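Local coordinates for heme-binding protein HutZ (Vibrio cholerae, PDB 3TGV) that binds heme and very probably degrades it to biliverdin, releasing the iron, at residues 34-38 / 104-109. The protein carries 1 engineered substitution. Residues are numbered along the deposited sequence; the frame is centred on the assembly and turned at random.
Sequences PFVQN and QMGERF
Val36 of strand 34-38 fits into a hollow between Gln104, Met105 and Phe109 of helix 104-109, with Arg108 CD at the rim. Its CG1 lies 3.5 Å from Met105 CG, and CG2 touches the same methylene. The extended chain of Gln104 runs past Val36 in the opposite direction. CG anti to the backbone N (chi1 -174°) carries this chain across to the strand, where its amide bonds to Gln37 and Asn38. Gln104 NE2 gives a hydrogen bond to Gln37 O at 2.9 Å, from above the carbonyl plane. Gln104 OE1 takes one from Asn38 ND2 at 2.7 Å, in its own carbonyl plane.

At the other end, Pro34 CB sits over one face of the Phe109 ring, 3.6 Å from Phe109 CZ, a CH-pi contact. The edge of that ring faces Phe35 O. Arg108 NH1 donates to Phe35 O at 2.8 Å, from above the carbonyl plane. This nitrogen also lies over the centre of the Phe35 ring, a cation-pi contact with the guanidinium nearly upright on the ring (87°). Arg108 NH2 bonds Gln12 O, tying in the end of helix 3-13. Phe77 of the second subunit meets Phe109 edge-to-face. The arrangement is a helix packed across a strand end of the antiparallel beta-barrel characteristic of the FMN-binding split-barrel fold, consistent with membership of the HugZ/HutZ heme oxygenase family.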
ATOM      1  N   PRO A  34       8.625  -7.555  -0.983  1.00 28.86           N
ATOM      2  CA  PRO A  34       8.779  -8.447  -2.138  1.00 25.45           C
ATOM      3  C   PRO A  34       8.160  -9.802  -1.773  1.00 27.49           C
ATOM      4  O   PRO A  34       8.104 -10.142  -0.588  1.00 26.09           O
ATOM      5  CB  PRO A  34      10.304  -8.556  -2.298  1.00 29.00           C
ATOM      6  CG  PRO A  34      10.826  -7.264  -1.729  1.00 30.41           C
ATOM      7  CD  PRO A  34       9.887  -6.896  -0.600  1.00 27.53           C
ATOM      8  N   PHE A  35       7.673 -10.551  -2.753  1.00 26.05           N
ATOM      9  CA  PHE A  35       6.985 -11.804  -2.458  1.00 28.68           C
ATOM     10  C   PHE A  35       7.294 -12.855  -3.508  1.00 26.34           C
ATOM     11  O   PHE A  35       7.780 -12.537  -4.587  1.00 27.98           O
ATOM     12  CB  PHE A  35       5.463 -11.587  -2.440  1.00 24.05           C
ATOM     13  CG  PHE A  35       4.858 -11.424  -3.816  1.00 27.97           C
ATOM     14  CD1 PHE A  35       5.011 -10.234  -4.521  1.00 24.33           C
ATOM     15  CD2 PHE A  35       4.141 -12.462  -4.409  1.00 27.73           C
ATOM     16  CE1 PHE A  35       4.447 -10.077  -5.783  1.00 26.23           C
ATOM     17  CE2 PHE A  35       3.590 -12.322  -5.677  1.00 28.01           C
ATOM     18  CZ  PHE A  35       3.728 -11.137  -6.363  1.00 27.52           C
ATOM     19  N   VAL A  36       7.007 -14.106  -3.173  1.00 29.66           N
ATOM     20  CA  VAL A  36       6.830 -15.151  -4.173  1.00 31.11           C
ATOM     21  C   VAL A  36       5.495 -15.814  -3.890  1.00 33.30           C
ATOM     22  O   VAL A  36       4.973 -15.718  -2.777  1.00 31.77           O
ATOM     23  CB  VAL A  36       7.945 -16.220  -4.110  1.00 33.03           C
ATOM     24  CG1 VAL A  36       9.301 -15.592  -4.360  1.00 30.75           C
ATOM     25  CG2 VAL A  36       7.922 -16.936  -2.771  1.00 34.41           C
ATOM     26  N   GLN A  37       4.928 -16.481  -4.888  1.00 31.29           N
ATOM     27  CA  GLN A  37       3.687 -17.215  -4.661  1.00 36.71           C
ATOM     28  C   GLN A  37       3.757 -18.607  -5.261  1.00 37.60           C
ATOM     29  O   GLN A  37       4.456 -18.839  -6.249  1.00 35.76           O
ATOM     30  CB  GLN A  37       2.460 -16.458  -5.175  1.00 38.26           C
ATOM     31  CG  GLN A  37       2.343 -16.366  -6.684  1.00 44.98           C
ATOM     32  CD  GLN A  37       1.252 -17.266  -7.265  1.00 43.80           C
ATOM     33  OE1 GLN A  37       0.771 -18.203  -6.613  1.00 41.81           O
ATOM     34  NE2 GLN A  37       0.859 -16.978  -8.503  1.00 48.25           N
ATOM     35  N   ASN A  38       3.065 -19.534  -4.613  1.00 35.90           N
ATOM     36  CA  ASN A  38       3.007 -20.913  -5.063  1.00 38.77           C
ATOM     37  C   ASN A  38       1.749 -21.579  -4.542  1.00 42.19           C
ATOM     38  O   ASN A  38       0.827 -20.899  -4.077  1.00 40.27           O
ATOM     39  CB  ASN A  38       4.266 -21.697  -4.666  1.00 37.07           C
ATOM     40  CG  ASN A  38       4.571 -21.615  -3.177  1.00 38.42           C
ATOM     41  OD1 ASN A  38       3.693 -21.798  -2.331  1.00 39.37           O
ATOM     42  ND2 ASN A  38       5.826 -21.329  -2.853  1.00 38.15           N
ATOM     43  N   GLN A 104      12.821 -20.462  -3.879  1.00 36.67           N
ATOM     44  CA  GLN A 104      12.026 -19.720  -4.852  1.00 35.50           C
ATOM     45  C   GLN A 104      12.375 -18.238  -4.822  1.00 35.40           C
ATOM     46  O   GLN A 104      12.572 -17.615  -5.862  1.00 37.97           O
ATOM     47  CB  GLN A 104      10.527 -19.924  -4.595  1.00 38.70           C
ATOM     48  CG  GLN A 104       9.619 -19.306  -5.648  1.00 37.61           C
ATOM     49  CD  GLN A 104       8.160 -19.662  -5.448  1.00 36.00           C
ATOM     50  OE1 GLN A 104       7.788 -20.318  -4.466  1.00 36.27           O
ATOM     51  NE2 GLN A 104       7.318 -19.240  -6.391  1.00 41.09           N
ATOM     52  N   MET A 105      12.467 -17.684  -3.619  1.00 38.29           N
ATOM     53  CA  MET A 105      12.789 -16.271  -3.440  1.00 36.00           C
ATOM     54  C   MET A 105      14.163 -15.922  -3.977  1.00 36.36           C
ATOM     55  O   MET A 105      14.339 -14.880  -4.604  1.00 35.29           O
ATOM     56  CB  MET A 105      12.681 -15.880  -1.969  1.00 39.37           C
ATOM     57  CG  MET A 105      11.259 -15.860  -1.448  1.00 34.36           C
ATOM     58  SD  MET A 105      11.157 -15.142   0.202  1.00 41.90           S
ATOM     59  CE  MET A 105      12.871 -14.791   0.523  1.00 49.02           C
ATOM     60  N   GLY A 106      15.139 -16.788  -3.717  1.00 38.43           N
ATOM     61  CA  GLY A 106      16.472 -16.604  -4.267  1.00 35.27           C
ATOM     62  C   GLY A 106      16.417 -16.567  -5.785  1.00 36.87           C
ATOM     63  O   GLY A 106      17.026 -15.710  -6.418  1.00 39.35           O
ATOM     64  N   GLU A 107      15.672 -17.494  -6.376  1.00 37.67           N
ATOM     65  CA  GLU A 107      15.529 -17.517  -7.829  1.00 42.39           C
ATOM     66  C   GLU A 107      14.908 -16.225  -8.376  1.00 41.58           C
ATOM     67  O   GLU A 107      15.320 -15.729  -9.426  1.00 39.99           O
ATOM     68  CB  GLU A 107      14.714 -18.732  -8.279  1.00 45.82           C
ATOM     69  CG  GLU A 107      14.185 -18.626  -9.704  1.00 55.39           C
ATOM     70  CD  GLU A 107      14.759 -19.686 -10.633  1.00 67.35           C
ATOM     71  OE1 GLU A 107      13.987 -20.240 -11.454  1.00 66.16           O
ATOM     72  OE2 GLU A 107      15.978 -19.959 -10.542  1.00 69.32           O
ATOM     73  N   ARG A 108      13.927 -15.676  -7.666  1.00 36.48           N
ATOM     74  CA  ARG A 108      13.253 -14.469  -8.142  1.00 34.61           C
ATOM     75  C   ARG A 108      14.036 -13.199  -7.836  1.00 34.77           C
ATOM     76  O   ARG A 108      14.018 -12.258  -8.626  1.00 35.62           O
ATOM     77  CB  ARG A 108      11.848 -14.347  -7.553  1.00 33.62           C
ATOM     78  CG  ARG A 108      10.911 -13.494  -8.405  1.00 37.56           C
ATOM     79  CD  ARG A 108       9.520 -13.361  -7.798  1.00 31.58           C
ATOM     80  NE  ARG A 108       8.582 -12.834  -8.790  1.00 35.77           N
ATOM     81  CZ  ARG A 108       7.408 -12.273  -8.508  1.00 33.12           C
ATOM     82  NH1 ARG A 108       7.014 -12.141  -7.245  1.00 29.46           N
ATOM     83  NH2 ARG A 108       6.629 -11.834  -9.498  1.00 32.59           N
ATOM     84  N   PHE A 109      14.704 -13.160  -6.686  1.00 34.58           N
ATOM     85  CA  PHE A 109      15.332 -11.924  -6.221  1.00 34.23           C
ATOM     86  C   PHE A 109      16.855 -11.971  -6.128  1.00 39.22           C
ATOM     87  O   PHE A 109      17.497 -10.938  -5.945  1.00 37.07           O
ATOM     88  CB  PHE A 109      14.743 -11.494  -4.876  1.00 32.72           C
ATOM     89  CG  PHE A 109      13.263 -11.284  -4.915  1.00 33.85           C
ATOM     90  CD1 PHE A 109      12.723 -10.215  -5.606  1.00 34.76           C
ATOM     91  CD2 PHE A 109      12.412 -12.163  -4.282  1.00 34.23           C
ATOM     92  CE1 PHE A 109      11.352 -10.019  -5.651  1.00 31.73           C
ATOM     93  CE2 PHE A 109      11.051 -11.972  -4.323  1.00 28.95           C
ATOM     94  CZ  PHE A 109      10.519 -10.900  -5.009  1.00 31.44           C
TER